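Local atomic coordinates of metalloregulator ScaR (Streptococcus gordonii, PDB entry 3HRS), a protein that probably binds DNA as a homodimeric, manganese-activated repressor of the DtxR/MntR family. Residues K43-E47 / E48-K52. Numbering follows the deposited sequence.
With SO4 (sulfate ion), chain E.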
# COMPACT_ATOMS: atom_id res chain seq x y z
N LYS A 43 -4.53 -21.24 -19.44
CA LYS A 43 -3.95 -19.90 -19.48
C LYS A 43 -2.47 -19.94 -19.08
O LYS A 43 -1.61 -19.39 -19.79
CB LYS A 43 -4.72 -18.96 -18.55
CG LYS A 43 -4.19 -17.52 -18.50
CD LYS A 43 -5.07 -16.63 -17.61
CE LYS A 43 -4.58 -15.17 -17.57
NZ LYS A 43 -5.40 -14.31 -16.65
N LEU A 44 -2.19 -20.61 -17.95
CA LEU A 44 -0.83 -20.84 -17.48
C LEU A 44 0.03 -21.55 -18.53
O LEU A 44 1.17 -21.16 -18.77
CB LEU A 44 -0.84 -21.62 -16.15
CG LEU A 44 -0.55 -20.85 -14.86
CD1 LEU A 44 -0.63 -19.34 -15.03
CD2 LEU A 44 -1.44 -21.29 -13.71
N LEU A 45 -0.51 -22.58 -19.18
CA LEU A 45 0.23 -23.17 -20.30
C LEU A 45 0.48 -22.13 -21.39
O LEU A 45 1.60 -21.97 -21.85
CB LEU A 45 -0.52 -24.34 -20.92
CG LEU A 45 -0.32 -25.74 -20.38
CD1 LEU A 45 1.08 -25.89 -19.83
CD2 LEU A 45 -1.35 -26.01 -19.32
N ALA A 46 -0.58 -21.42 -21.79
CA ALA A 46 -0.47 -20.50 -22.91
C ALA A 46 0.53 -19.39 -22.64
O ALA A 46 1.18 -18.91 -23.56
CB ALA A 46 -1.82 -19.91 -23.25
N GLU A 47 0.64 -18.97 -21.38
CA GLU A 47 1.60 -17.92 -21.03
C GLU A 47 3.01 -18.49 -20.84
O GLU A 47 3.94 -17.79 -20.45
CB GLU A 47 1.14 -17.14 -19.82
CG GLU A 47 0.08 -16.11 -20.13
CD GLU A 47 -0.03 -15.06 -19.04
OE1 GLU A 47 -1.18 -14.73 -18.65
OE2 GLU A 47 1.02 -14.56 -18.57
N GLU A 48 3.16 -19.77 -21.14
CA GLU A 48 4.46 -20.41 -21.07
C GLU A 48 5.09 -20.24 -19.68
O GLU A 48 6.31 -20.19 -19.55
CB GLU A 48 5.35 -19.88 -22.19
CG GLU A 48 4.67 -19.99 -23.54
CD GLU A 48 5.50 -19.40 -24.68
OE1 GLU A 48 6.29 -18.45 -24.42
OE2 GLU A 48 5.35 -19.87 -25.84
N LEU A 49 4.25 -20.17 -18.65
CA LEU A 49 4.69 -20.23 -17.25
C LEU A 49 5.02 -21.66 -16.81
O LEU A 49 5.94 -21.88 -16.03
CB LEU A 49 3.63 -19.65 -16.32
CG LEU A 49 3.75 -18.18 -15.96
CD1 LEU A 49 4.72 -17.45 -16.88
CD2 LEU A 49 2.38 -17.51 -15.93
N LEU A 50 4.26 -22.64 -17.30
CA LEU A 50 4.60 -24.04 -17.07
C LEU A 50 4.36 -24.89 -18.31
O LEU A 50 3.68 -24.45 -19.23
CB LEU A 50 3.86 -24.58 -15.85
CG LEU A 50 2.51 -23.94 -15.56
CD1 LEU A 50 1.60 -24.27 -16.69
CD2 LEU A 50 1.92 -24.42 -14.24
N ILE A 51 4.94 -26.09 -18.33
CA ILE A 51 4.64 -27.10 -19.36
C ILE A 51 4.19 -28.42 -18.71
O ILE A 51 4.55 -28.70 -17.56
CB ILE A 51 5.89 -27.42 -20.15
CG1 ILE A 51 6.90 -28.12 -19.23
CG2 ILE A 51 6.45 -26.15 -20.82
CD1 ILE A 51 8.34 -28.09 -19.72
N LYS A 52 3.41 -29.22 -19.43
CA LYS A 52 3.03 -30.54 -18.91
C LYS A 52 4.26 -31.44 -18.79
O LYS A 52 5.21 -31.30 -19.55
CB LYS A 52 1.99 -31.22 -19.81
CG LYS A 52 0.53 -30.83 -19.55
CD LYS A 52 -0.31 -31.00 -20.82
CE LYS A 52 -1.81 -31.09 -20.53
NZ LYS A 52 -2.24 -32.48 -20.15
S SO4 E . -4.77 -12.06 -13.41
O1 SO4 E . -4.53 -11.53 -12.07
O2 SO4 E . -5.22 -13.45 -13.36
O3 SO4 E . -5.81 -11.26 -14.06
O4 SO4 E . -3.53 -11.96 -14.17
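Glu48 takes up a left-handed backbone conformation (phi 55°) one residue beyond the end of helix 34-46, reversing the chain so that the N-H of Leu49 comes back to the carbonyl of Leu44 in the final turn of the helix. Leu49 N donates to Leu44 O over 3.2 Å, arriving nearly in line with the C=O bond at 167°. The shorter companion bond, 2.8 Å from Glu48 N to Leu45 O, reaches its carbonyl from above the plane, 56° out of it. Together the two bonds make a Schellman motif with Glu48 as the C-prime residue, and the chain leaves it for strand 50-53, the first strand of the two-stranded antiparallel wing in this winged-helix DNA-binding domain. Leucines from both limbs of the turn meet. CD1 of Leu50 lies against CB of Leu44 (3.6 Å) and also meets CD1 of Leu45, whose side chain crosses that of Leu50 at about a right angle. CD2 of Leu49 touches CD1 of Leu44, while Leu44, Leu49 and Leu50 all pack on helix 4-13. Away from these leucines, the fully extended Lys43, with CG anti to the backbone N, carries NZ to a weak 3.4 Å hydrogen bond with O2 of a sulfate ion, probably from the crystallisation liquor, which Lys4 N also binds.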